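Local atomic coordinates of putative rhamnosidase (Streptomyces avermitilis, PDB entry 3W5M), a protein that hydrolyses terminal non-reducing alpha-L-rhamnose residues from alpha-L-rhamnosides and carries a calcium-dependent, L-rhamnose-binding module, CBM67. Residues A[138-142]-A[234-239]; A[145-149]-A[281-285]; A[176-180]-A[201-205]; A[179-185]-A[223-229]. All coordinates share one frame; numbering follows the deposited sequence.

Contact 1 of 4, residues A[138-142]-A[234-239]; sequences SSWIW and AGWICV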
loop_
_atom_site.group_PDB
_atom_site.type_symbol
_atom_site.label_atom_id
_atom_site.label_comp_id
_atom_site.label_asym_id
_atom_site.label_seq_id
_atom_site.Cartn_x
_atom_site.Cartn_y
_atom_site.Cartn_z
ATOM N N SER A 138 -0.143 30.393 -27.090
ATOM C CA SER A 138 -1.056 31.356 -26.509
ATOM C C SER A 138 -0.305 32.415 -25.699
ATOM O O SER A 138 0.927 32.341 -25.525
ATOM C CB SER A 138 -2.095 30.661 -25.627
ATOM O OG SER A 138 -3.161 31.559 -25.415
ATOM N N SER A 139 -1.049 33.406 -25.233
ATOM C CA SER A 139 -0.472 34.493 -24.442
ATOM C C SER A 139 -1.262 34.694 -23.179
ATOM O O SER A 139 -2.503 34.531 -23.176
ATOM C CB SER A 139 -0.530 35.772 -25.253
ATOM O OG SER A 139 0.287 35.626 -26.395
ATOM N N TRP A 140 -0.562 35.050 -22.094
ATOM C CA TRP A 140 -1.217 35.520 -20.883
ATOM C C TRP A 140 -1.684 36.936 -21.139
ATOM O O TRP A 140 -0.893 37.761 -21.601
ATOM C CB TRP A 140 -0.257 35.565 -19.698
ATOM C CG TRP A 140 0.238 34.218 -19.276
ATOM C CD1 TRP A 140 1.323 33.570 -19.750
ATOM C CD2 TRP A 140 -0.305 33.400 -18.238
ATOM N NE1 TRP A 140 1.473 32.357 -19.109
ATOM C CE2 TRP A 140 0.488 32.231 -18.169
ATOM C CE3 TRP A 140 -1.393 33.537 -17.358
ATOM C CZ2 TRP A 140 0.247 31.206 -17.237
ATOM C CZ3 TRP A 140 -1.650 32.512 -16.459
ATOM C CH2 TRP A 140 -0.826 31.358 -16.400
ATOM N N ILE A 141 -2.965 37.206 -20.897
ATOM C CA ILE A 141 -3.503 38.537 -21.149
ATOM C C ILE A 141 -4.136 39.145 -19.908
ATOM O O ILE A 141 -4.505 38.433 -18.955
ATOM C CB ILE A 141 -4.502 38.576 -22.349
ATOM C CG1 ILE A 141 -5.734 37.705 -22.109
ATOM C CG2 ILE A 141 -3.809 38.152 -23.608
ATOM C CD1 ILE A 141 -6.860 38.027 -23.077
ATOM N N TRP A 142 -4.237 40.480 -19.910
ATOM C CA TRP A 142 -4.935 41.206 -18.862
ATOM C C TRP A 142 -5.499 42.470 -19.454
ATOM O O TRP A 142 -5.341 42.726 -20.643
ATOM C CB TRP A 142 -3.949 41.521 -17.701
ATOM C CG TRP A 142 -4.604 41.887 -16.447
ATOM C CD1 TRP A 142 -4.549 43.113 -15.818
ATOM C CD2 TRP A 142 -5.400 41.041 -15.604
ATOM N NE1 TRP A 142 -5.264 43.070 -14.649
ATOM C CE2 TRP A 142 -5.803 41.824 -14.488
ATOM C CE3 TRP A 142 -5.826 39.704 -15.686
ATOM C CZ2 TRP A 142 -6.631 41.317 -13.461
ATOM C CZ3 TRP A 142 -6.642 39.196 -14.650
ATOM C CH2 TRP A 142 -7.028 40.013 -13.557
ATOM N N ALA A 234 -0.820 39.405 -12.599
ATOM C CA ALA A 234 -2.138 38.941 -13.010
ATOM C C ALA A 234 -2.073 38.644 -14.470
ATOM O O ALA A 234 -1.279 39.233 -15.219
ATOM C CB ALA A 234 -3.218 39.988 -12.750
ATOM N N GLY A 235 -2.917 37.707 -14.878
ATOM C CA GLY A 235 -3.039 37.371 -16.276
ATOM C C GLY A 235 -3.847 36.093 -16.414
ATOM O O GLY A 235 -3.929 35.294 -15.473
ATOM N N TRP A 236 -4.395 35.858 -17.600
ATOM C CA TRP A 236 -5.110 34.584 -17.818
ATOM C C TRP A 236 -4.780 34.154 -19.241
ATOM O O TRP A 236 -4.378 34.980 -20.072
ATOM C CB TRP A 236 -6.635 34.695 -17.527
ATOM C CG TRP A 236 -7.393 35.505 -18.522
ATOM C CD1 TRP A 236 -7.569 36.865 -18.522
ATOM C CD2 TRP A 236 -8.054 35.020 -19.703
ATOM N NE1 TRP A 236 -8.298 37.248 -19.627
ATOM C CE2 TRP A 236 -8.627 36.139 -20.356
ATOM C CE3 TRP A 236 -8.244 33.746 -20.245
ATOM C CZ2 TRP A 236 -9.364 36.031 -21.546
ATOM C CZ3 TRP A 236 -8.987 33.635 -21.439
ATOM C CH2 TRP A 236 -9.523 34.773 -22.072
ATOM N N ILE A 237 -4.875 32.854 -19.508
ATOM C CA ILE A 237 -4.432 32.339 -20.781
ATOM C C ILE A 237 -5.380 31.202 -21.193
ATOM O O ILE A 237 -5.867 30.447 -20.322
ATOM C CB ILE A 237 -2.984 31.808 -20.618
ATOM C CG1 ILE A 237 -2.381 31.376 -21.976
ATOM C CG2 ILE A 237 -2.945 30.673 -19.565
ATOM C CD1 ILE A 237 -0.853 31.194 -21.933
ATOM N N CYS A 238 -5.653 31.062 -22.493
ATOM C CA CYS A 238 -6.462 29.924 -22.927
ATOM C C CYS A 238 -6.115 29.493 -24.343
ATOM O O CYS A 238 -5.473 30.254 -25.098
ATOM C CB CYS A 238 -7.975 30.217 -22.798
ATOM S SG CYS A 238 -8.628 31.328 -24.072
ATOM N N VAL A 239 -6.500 28.256 -24.681
ATOM C CA VAL A 239 -6.576 27.832 -26.081
ATOM C C VAL A 239 -7.903 27.105 -26.268
ATOM O O VAL A 239 -8.272 26.249 -25.464
ATOM C CB VAL A 239 -5.431 26.884 -26.532
ATOM C CG1 VAL A 239 -5.569 26.555 -28.024
ATOM C CG2 VAL A 239 -4.064 27.501 -26.278
#
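Ile237 lays its CG2 methyl over one face of the Trp140 indole. CG2 of Ile237 stands 3.7 Å from the centroid of the Trp140 six-membered ring and almost on the ring normal, a CH-pi contact. The ring edge of Trp140 points at the backbone of Gly235, with CE3 of Trp140 3.6 Å from Gly235 O. Two more CH-pi contacts follow along the strands. CB of Ala234 sits over the centre of the Trp142 six-membered ring, 3.5 Å from its centroid. CG1 of Ile141 lies over the five-membered ring of Trp236, offset toward the rim. Ile141 holds CG1 between its backbone N and carbonyl carbon (chi1 62°), which runs its side chain alongside that indole and brings CD1 to 3.5 Å from Trp236 CZ2. The backbones join through a single antiparallel, hydrogen-bonded pair, Ile141 with Trp236. Ile141 N to Trp236 O is 2.8 Å and nearly straight. At the other end Ser138 OG donates to Cys238 O over 2.7 Å. With an alanine at Trp140, Ile237 CG2 would probably face a gap and Trp292 would lose its stacked partner. Strand 139-142 also pairs with strand 282-286. Strand 235-244 runs beside strand 171-179, and the Trp236 side chain reaches strand 218-227 in the facing sheet of the CBM67 beta-sandwich.

Contact 2 of 4, residues A[145-149]-A[281-285]; sequences EGEPA and AKVAA
Lys282 crosses Pro148 with the aliphatic end of its chain. CE of Lys282 lies 3.7 Å from Pro148 CD and 3.3 Å from Gly146 O. The lysine is extended through its first three torsions, with CG opposite the backbone N (chi1 -177°). It bends only at the last one (chi4 49°), which turns NZ aside from the carbonyl oxygen. Glu147 comes from the other segment with its chain bent at chi2 (83°). The bend swings a carboxylate back toward the lysine, although CB starts out away from it. The two charges stop short of a salt bridge, and water 1 fills the step between them. This water donates to Glu147 OE1 and accepts from Lys282 NZ at 2.7 Å. The pair lies on the protein surface, so the charge attraction is probably modest. Beside the lysine, Ala284 CB packs against Pro148 CB at 4.1 Å. The methyl of Ala149 rests 3.4 Å from Ala284 O. Water 2 joins the backbones beside it, accepting from Ala149 N and donating to Ala284 O at 2.8 Å. No direct hydrogen bond links the two segments. Within the CBM67 module, strand 282-286 pairs with strand 139-142, where Ala284 and Ala285 both face Trp140 in a classic beta bulge. The loop 145-149 of the same module follows strand 139-142 and folds back beside this pair, with Pro148 also touching Trp142.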
loop_
_atom_site.group_PDB
_atom_site.type_symbol
_atom_site.label_atom_id
_atom_site.label_comp_id
_atom_site.label_asym_id
_atom_site.label_seq_id
_atom_site.Cartn_x
_atom_site.Cartn_y
_atom_site.Cartn_z
ATOM N N GLU A 145 -3.366 47.798 -18.223
ATOM C CA GLU A 145 -2.976 48.682 -17.113
ATOM C C GLU A 145 -1.551 48.285 -16.691
ATOM O O GLU A 145 -1.302 47.136 -16.321
ATOM C CB GLU A 145 -3.964 48.580 -15.942
ATOM C CG GLU A 145 -4.278 47.159 -15.502
ATOM C CD GLU A 145 -5.469 47.049 -14.547
ATOM O OE1 GLU A 145 -5.984 48.082 -14.062
ATOM O OE2 GLU A 145 -5.895 45.913 -14.267
ATOM N N GLY A 146 -0.616 49.222 -16.802
ATOM C CA GLY A 146 0.789 48.972 -16.467
ATOM C C GLY A 146 1.419 47.719 -17.084
ATOM O O GLY A 146 1.330 47.464 -18.298
ATOM N N GLU A 147 2.074 46.957 -16.220
ATOM C CA GLU A 147 2.857 45.793 -16.597
ATOM C C GLU A 147 2.321 44.615 -15.770
ATOM O O GLU A 147 2.836 44.303 -14.689
ATOM C CB GLU A 147 4.324 46.086 -16.274
ATOM C CG GLU A 147 5.320 45.116 -16.862
ATOM C CD GLU A 147 5.661 45.443 -18.308
ATOM O OE1 GLU A 147 4.727 45.453 -19.147
ATOM O OE2 GLU A 147 6.865 45.667 -18.607
ATOM N N PRO A 148 1.233 43.995 -16.244
ATOM C CA PRO A 148 0.527 43.046 -15.382
ATOM C C PRO A 148 1.327 41.816 -14.943
ATOM O O PRO A 148 1.068 41.279 -13.854
ATOM C CB PRO A 148 -0.708 42.652 -16.226
ATOM C CG PRO A 148 -0.843 43.759 -17.232
ATOM C CD PRO A 148 0.566 44.157 -17.551
ATOM N N ALA A 149 2.288 41.388 -15.748
ATOM C CA ALA A 149 3.133 40.256 -15.392
ATOM C C ALA A 149 3.991 40.587 -14.158
ATOM O O ALA A 149 4.343 39.702 -13.385
ATOM C CB ALA A 149 3.998 39.839 -16.572
ATOM N N ALA A 281 -7.375 43.874 -25.134
ATOM C CA ALA A 281 -6.614 43.254 -24.069
ATOM C C ALA A 281 -5.115 43.417 -24.348
ATOM O O ALA A 281 -4.698 43.520 -25.512
ATOM C CB ALA A 281 -6.977 41.779 -23.927
ATOM N N LYS A 282 -4.327 43.456 -23.282
ATOM C CA LYS A 282 -2.876 43.547 -23.366
ATOM C C LYS A 282 -2.252 42.182 -23.085
ATOM O O LYS A 282 -2.628 41.502 -22.120
ATOM C CB LYS A 282 -2.380 44.552 -22.314
ATOM C CG LYS A 282 -0.873 44.790 -22.345
ATOM C CD LYS A 282 -0.435 45.578 -21.128
ATOM C CE LYS A 282 1.083 45.504 -20.943
ATOM N NZ LYS A 282 1.813 45.802 -22.203
ATOM N N VAL A 283 -1.281 41.799 -23.920
ATOM C CA VAL A 283 -0.490 40.601 -23.647
ATOM C C VAL A 283 0.421 40.959 -22.466
ATOM O O VAL A 283 1.196 41.952 -22.529
ATOM C CB VAL A 283 0.332 40.159 -24.869
ATOM C CG1 VAL A 283 1.306 39.028 -24.509
ATOM C CG2 VAL A 283 -0.577 39.722 -26.011
ATOM N N ALA A 284 0.306 40.179 -21.391
ATOM C CA ALA A 284 1.167 40.327 -20.201
ATOM C C ALA A 284 2.492 39.571 -20.394
ATOM O O ALA A 284 3.547 40.022 -19.942
ATOM C CB ALA A 284 0.438 39.834 -18.932
ATOM N N ALA A 285 2.425 38.415 -21.059
ATOM C CA ALA A 285 3.596 37.577 -21.397
ATOM C C ALA A 285 3.148 36.495 -22.349
ATOM O O ALA A 285 2.026 35.985 -22.218
ATOM C CB ALA A 285 4.169 36.915 -20.151
HETATM O O HOH W 1 4.428 45.712 -21.629
HETATM O O HOH W 2 3.367 42.302 -18.405
#

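Contact 3 of 4, residues A[176-180]-A[201-205]; sequences ISADN and EGWRR. With CA (calcium ion), chain B.
Ser177 grips Trp203 through its hydroxyl: OG donates to Trp203 O over 2.7 Å. The serine carries OG opposite its backbone N (chi1 -170°), which aims it at the short 3-10 turn 202-204. The bond meets the carbonyl from the side, with a C=O...donor angle of 106°. The close packing continues at Ala178, whose O is 3.2 Å from Trp203 CB. Next to it the Asp179 side chain runs alongside that of Trp203, its carboxylate nearly parallel to the indole (16°), with OD2 above the CD1 rim of one face. Asp179 CG is 3.9 Å from Trp203 CD1. Replacing Ser177 by an alanine would probably leave Trp203 O without this donor and hold the 3-10 turn 202-204 less firmly to the strand. The other side is looser and wet. Water 4 accepts from Ala178 N and donates to Gly202 O. Water 6 accepts from Trp203 N at 3.0 Å. Outward, Arg204 grips Glu201 OE1 side-on through NE and NH2, and its guanidinium face lies against Trp203 CH2. Asp179 divides its two oxygens: OD1 binds calcium at 2.4 Å, while OD2 receives Trp292 NE1 and metal-bound water 5. Asp179, Asn180 and Trp203 all bind L-rhamnose in this protein. The chemistry thus puts a calcium-bound carboxylate beside an aromatic ring, consistent with the need for calcium in sugar binding by CBM67.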
loop_
_atom_site.group_PDB
_atom_site.type_symbol
_atom_site.label_atom_id
_atom_site.label_comp_id
_atom_site.label_asym_id
_atom_site.label_seq_id
_atom_site.Cartn_x
_atom_site.Cartn_y
_atom_site.Cartn_z
ATOM N N ILE A 176 -7.496 26.389 -20.011
ATOM C CA ILE A 176 -7.564 27.751 -19.465
ATOM C C ILE A 176 -6.925 27.768 -18.074
ATOM O O ILE A 176 -7.060 26.825 -17.290
ATOM C CB ILE A 176 -9.020 28.274 -19.457
ATOM C CG1 ILE A 176 -9.120 29.725 -18.942
ATOM C CG2 ILE A 176 -9.907 27.364 -18.615
ATOM C CD1 ILE A 176 -10.370 30.472 -19.371
ATOM N N SER A 177 -6.189 28.832 -17.791
ATOM C CA SER A 177 -5.641 29.035 -16.476
ATOM C C SER A 177 -5.670 30.533 -16.158
ATOM O O SER A 177 -5.640 31.345 -17.082
ATOM C CB SER A 177 -4.189 28.545 -16.474
ATOM O OG SER A 177 -3.682 28.519 -15.147
ATOM N N ALA A 178 -5.722 30.903 -14.875
ATOM C CA ALA A 178 -5.600 32.333 -14.552
ATOM C C ALA A 178 -4.860 32.526 -13.256
ATOM O O ALA A 178 -4.991 31.721 -12.344
ATOM C CB ALA A 178 -6.969 33.006 -14.460
ATOM N N ASP A 179 -4.090 33.601 -13.212
ATOM C CA ASP A 179 -3.579 34.165 -11.978
ATOM C C ASP A 179 -4.506 35.358 -11.651
ATOM O O ASP A 179 -4.321 36.434 -12.227
ATOM C CB ASP A 179 -2.153 34.661 -12.260
ATOM C CG ASP A 179 -1.453 35.206 -11.007
ATOM O OD1 ASP A 179 -2.158 35.546 -10.057
ATOM O OD2 ASP A 179 -0.220 35.334 -11.003
ATOM N N ASN A 180 -5.497 35.228 -10.752
ATOM C CA ASN A 180 -5.708 34.073 -9.873
ATOM C C ASN A 180 -6.907 33.199 -10.160
ATOM O O ASN A 180 -6.846 31.987 -9.932
ATOM C CB ASN A 180 -5.807 34.551 -8.417
ATOM C CG ASN A 180 -4.497 35.112 -7.933
ATOM O OD1 ASN A 180 -4.290 36.331 -7.933
ATOM N ND2 ASN A 180 -3.565 34.216 -7.598
ATOM N N GLU A 201 -2.641 29.162 -5.727
ATOM C CA GLU A 201 -1.778 29.197 -6.912
ATOM C C GLU A 201 -2.317 28.284 -8.028
ATOM O O GLU A 201 -1.569 27.563 -8.702
ATOM C CB GLU A 201 -0.310 28.910 -6.564
ATOM C CG GLU A 201 0.323 30.030 -5.745
ATOM C CD GLU A 201 1.772 29.776 -5.353
ATOM O OE1 GLU A 201 2.403 28.823 -5.857
ATOM O OE2 GLU A 201 2.290 30.560 -4.527
ATOM N N GLY A 202 -3.635 28.339 -8.200
ATOM C CA GLY A 202 -4.333 27.629 -9.256
ATOM C C GLY A 202 -3.842 27.877 -10.663
ATOM O O GLY A 202 -4.075 27.051 -11.548
ATOM N N TRP A 203 -3.141 28.991 -10.885
ATOM C CA TRP A 203 -2.592 29.285 -12.218
ATOM C C TRP A 203 -1.609 28.214 -12.683
ATOM O O TRP A 203 -1.383 28.049 -13.889
ATOM C CB TRP A 203 -1.939 30.660 -12.257
ATOM C CG TRP A 203 -0.846 30.851 -11.249
ATOM C CD1 TRP A 203 -0.948 31.430 -10.021
ATOM C CD2 TRP A 203 0.527 30.476 -11.413
ATOM N NE1 TRP A 203 0.290 31.428 -9.393
ATOM C CE2 TRP A 203 1.213 30.859 -10.235
ATOM C CE3 TRP A 203 1.247 29.866 -12.448
ATOM C CZ2 TRP A 203 2.587 30.643 -10.065
ATOM C CZ3 TRP A 203 2.608 29.649 -12.275
ATOM C CH2 TRP A 203 3.265 30.046 -11.098
ATOM N N ARG A 204 -1.008 27.510 -11.712
ATOM C CA ARG A 204 -0.115 26.378 -11.989
ATOM C C ARG A 204 -0.800 25.184 -12.605
ATOM O O ARG A 204 -0.125 24.322 -13.193
ATOM C CB ARG A 204 0.542 25.903 -10.702
ATOM C CG ARG A 204 1.459 26.923 -10.057
ATOM C CD ARG A 204 2.168 26.284 -8.873
ATOM N NE ARG A 204 2.870 27.284 -8.084
ATOM C CZ ARG A 204 4.074 27.764 -8.371
ATOM N NH1 ARG A 204 4.740 27.333 -9.441
ATOM N NH2 ARG A 204 4.607 28.680 -7.575
ATOM N N ARG A 205 -2.122 25.110 -12.458
ATOM C CA ARG A 205 -2.869 23.895 -12.816
ATOM C C ARG A 205 -4.014 24.218 -13.752
ATOM O O ARG A 205 -5.170 24.299 -13.321
ATOM C CB ARG A 205 -3.363 23.124 -11.571
ATOM C CG ARG A 205 -2.218 22.568 -10.715
ATOM C CD ARG A 205 -2.658 22.030 -9.364
ATOM N NE ARG A 205 -3.358 23.025 -8.560
ATOM C CZ ARG A 205 -2.772 23.914 -7.763
ATOM N NH1 ARG A 205 -1.447 23.952 -7.642
ATOM N NH2 ARG A 205 -3.522 24.780 -7.086
HETATM CA CA CA B . -1.984 37.389 -8.611
HETATM O O HOH W 3 -7.941 26.198 -14.139
HETATM O O HOH W 4 -6.146 28.245 -13.191
HETATM O O HOH W 5 0.410 36.307 -8.591
HETATM O O HOH W 6 -4.159 31.270 -9.193
HETATM O O HOH W 7 -0.646 33.192 -7.064
HETATM O O HOH W 8 -1.275 35.979 -6.555
HETATM O O HOH W 9 -0.909 38.932 -7.095
#

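Contact 4 of 4, residues A[179-185]-A[223-229]; sequences DNVYAVS and AVSASNA. With CA (calcium ion), chain B.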
loop_
_atom_site.group_PDB
_atom_site.type_symbol
_atom_site.label_atom_id
_atom_site.label_comp_id
_atom_site.label_asym_id
_atom_site.label_seq_id
_atom_site.Cartn_x
_atom_site.Cartn_y
_atom_site.Cartn_z
ATOM N N ASP A 179 -4.090 33.601 -13.212
ATOM C CA ASP A 179 -3.579 34.165 -11.978
ATOM C C ASP A 179 -4.506 35.358 -11.651
ATOM O O ASP A 179 -4.321 36.434 -12.227
ATOM C CB ASP A 179 -2.153 34.661 -12.260
ATOM C CG ASP A 179 -1.453 35.206 -11.007
ATOM O OD1 ASP A 179 -2.158 35.546 -10.057
ATOM O OD2 ASP A 179 -0.220 35.334 -11.003
ATOM N N ASN A 180 -5.497 35.228 -10.752
ATOM C CA ASN A 180 -5.708 34.073 -9.873
ATOM C C ASN A 180 -6.907 33.199 -10.160
ATOM O O ASN A 180 -6.846 31.987 -9.932
ATOM C CB ASN A 180 -5.807 34.551 -8.417
ATOM C CG ASN A 180 -4.497 35.112 -7.933
ATOM O OD1 ASN A 180 -4.290 36.331 -7.933
ATOM N ND2 ASN A 180 -3.565 34.216 -7.598
ATOM N N VAL A 181 -7.998 33.797 -10.636
ATOM C CA VAL A 181 -9.214 33.006 -10.910
ATOM C C VAL A 181 -9.932 33.486 -12.166
ATOM O O VAL A 181 -9.689 34.611 -12.640
ATOM C CB VAL A 181 -10.235 33.039 -9.738
ATOM C CG1 VAL A 181 -9.682 32.346 -8.495
ATOM C CG2 VAL A 181 -10.694 34.463 -9.425
ATOM N N TYR A 182 -10.839 32.653 -12.678
ATOM C CA TYR A 182 -11.564 32.976 -13.906
ATOM C C TYR A 182 -12.993 32.424 -13.869
ATOM O O TYR A 182 -13.298 31.522 -13.084
ATOM C CB TYR A 182 -10.819 32.452 -15.135
ATOM C CG TYR A 182 -10.679 30.949 -15.145
ATOM C CD1 TYR A 182 -11.721 30.139 -15.587
ATOM C CD2 TYR A 182 -9.519 30.332 -14.679
ATOM C CE1 TYR A 182 -11.613 28.756 -15.571
ATOM C CE2 TYR A 182 -9.396 28.948 -14.670
ATOM C CZ TYR A 182 -10.451 28.165 -15.125
ATOM O OH TYR A 182 -10.339 26.795 -15.100
ATOM N N ALA A 183 -13.866 32.988 -14.707
ATOM C CA ALA A 183 -15.164 32.376 -15.024
ATOM C C ALA A 183 -15.371 32.587 -16.524
ATOM O O ALA A 183 -15.364 33.719 -17.002
ATOM C CB ALA A 183 -16.283 33.027 -14.224
ATOM N N VAL A 184 -15.481 31.497 -17.268
ATOM C CA VAL A 184 -15.569 31.582 -18.717
ATOM C C VAL A 184 -16.923 31.048 -19.216
ATOM O O VAL A 184 -17.464 30.074 -18.653
ATOM C CB VAL A 184 -14.358 30.889 -19.401
ATOM C CG1 VAL A 184 -14.163 29.466 -18.871
ATOM C CG2 VAL A 184 -14.505 30.914 -20.908
ATOM N N SER A 185 -17.452 31.722 -20.233
ATOM C CA SER A 185 -18.720 31.365 -20.880
ATOM C C SER A 185 -18.599 31.318 -22.396
ATOM O O SER A 185 -17.746 31.988 -22.990
ATOM C CB SER A 185 -19.819 32.341 -20.452
ATOM O OG SER A 185 -19.547 33.660 -20.904
ATOM N N ALA A 223 -16.526 34.843 -23.347
ATOM C CA ALA A 223 -16.433 35.909 -22.360
ATOM C C ALA A 223 -15.806 35.377 -21.103
ATOM O O ALA A 223 -16.090 34.247 -20.664
ATOM C CB ALA A 223 -17.821 36.500 -22.083
ATOM N N VAL A 224 -14.958 36.189 -20.479
ATOM C CA VAL A 224 -14.194 35.692 -19.343
ATOM C C VAL A 224 -14.162 36.825 -18.354
ATOM O O VAL A 224 -13.905 37.950 -18.742
ATOM C CB VAL A 224 -12.742 35.341 -19.777
ATOM C CG1 VAL A 224 -11.830 35.104 -18.589
ATOM C CG2 VAL A 224 -12.745 34.095 -20.635
ATOM N N SER A 225 -14.479 36.539 -17.097
ATOM C CA SER A 225 -14.062 37.421 -15.975
ATOM C C SER A 225 -12.834 36.785 -15.327
ATOM O O SER A 225 -12.706 35.567 -15.306
ATOM C CB SER A 225 -15.192 37.613 -14.957
ATOM O OG SER A 225 -15.538 36.384 -14.331
ATOM N N ALA A 226 -11.902 37.605 -14.852
ATOM C CA ALA A 226 -10.729 37.094 -14.167
ATOM C C ALA A 226 -10.416 38.063 -13.050
ATOM O O ALA A 226 -10.580 39.277 -13.214
ATOM C CB ALA A 226 -9.551 36.982 -15.125
ATOM N N SER A 227 -9.952 37.527 -11.921
ATOM C CA SER A 227 -9.679 38.355 -10.749
ATOM C C SER A 227 -8.268 38.131 -10.241
ATOM O O SER A 227 -7.772 36.996 -10.211
ATOM C CB SER A 227 -10.692 38.079 -9.636
ATOM O OG SER A 227 -12.004 38.364 -10.110
ATOM N N ASN A 228 -7.624 39.218 -9.836
ATOM C CA ASN A 228 -6.305 39.124 -9.207
ATOM C C ASN A 228 -6.529 39.246 -7.709
ATOM O O ASN A 228 -7.221 40.172 -7.266
ATOM C CB ASN A 228 -5.422 40.255 -9.727
ATOM C CG ASN A 228 -3.982 40.196 -9.206
ATOM O OD1 ASN A 228 -3.495 39.160 -8.768
ATOM N ND2 ASN A 228 -3.295 41.332 -9.276
ATOM N N ALA A 229 -5.961 38.317 -6.939
ATOM C CA ALA A 229 -6.276 38.176 -5.500
ATOM C C ALA A 229 -5.592 39.200 -4.600
ATOM O O ALA A 229 -6.074 39.517 -3.498
ATOM C CB ALA A 229 -5.943 36.770 -5.036
HETATM CA CA CA B . -1.984 37.389 -8.611
HETATM O O HOH W 5 0.410 36.307 -8.591
HETATM O O HOH W 8 -1.275 35.979 -6.555
HETATM O O HOH W 9 -0.909 38.932 -7.095
#
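Asn180 meets Ala229 and Asn228 at the calcium ion, where strand 218-227 ends and strand 181-186 begins. OD1 of Asn180 does two jobs. It binds the metal at 2.6 Å and accepts from Ala229 N at 2.8 Å, the donor standing above the carbonyl plane. Asn228 gives its own OD1 to calcium at 2.3 Å. Its ND2 is satisfied by Pro153 O and Gly232 O, which fixes the amide rotation and keeps the oxygen toward the ion. Asn180 ND2 donates to metal-bound water 8. Behind the site Ser227 O takes two donors, Asn180 N at 2.9 Å and Val181 N at 3.2 Å. Asn180 and Val181 both face Ser227, a classic beta bulge, next to the cis peptide bond before Asn180. Beyond it the antiparallel ladder is regular. Val181, Ala183 and Ser185 form hydrogen-bonded pairs with Ser227, Ser225 and Ala223, and these six share one face. Tyr182, Val184, Val224 and Ala226 take the other, where Val184 CG2 packs on Val224 CG2 at 3.6 Å. The hydroxyls look outside the pair: Ser185 OG bonds Arg269, and Ser227 OG bonds Thr156. Pro233 O and waters 5, 8 and 9 complete the calcium shell with Asp179. This is the CBM67 calcium site, whose metal is needed for L-rhamnose binding. All seven ligand atoms are oxygens, and Asp179 is the one carboxylate, so its charge probably offsets part of the ion's.

How the contacts relate
All four contacts lie in the CBM67 module, and contacts 3 and 4 meet at its calcium and rhamnose site. They share Asp179 and Asn180, and their centres are about 9 Å apart. Contact 1 adjoins both: Gly235 O and Asp179 N are 2.8 Å apart, a probable hydrogen bond. Its Ala234 side chain is about 5 Å from the calcium, and its Trp140 side chain about 4 Å from that of Trp203. Contact 2 touches contact 1, with Trp140 O 2.7 Å from Ala284 N. It does not touch contacts 3 or 4, whose nearest atoms are about 7 and 6 Å away. The Pro148 side chain lies about 9 Å from the calcium.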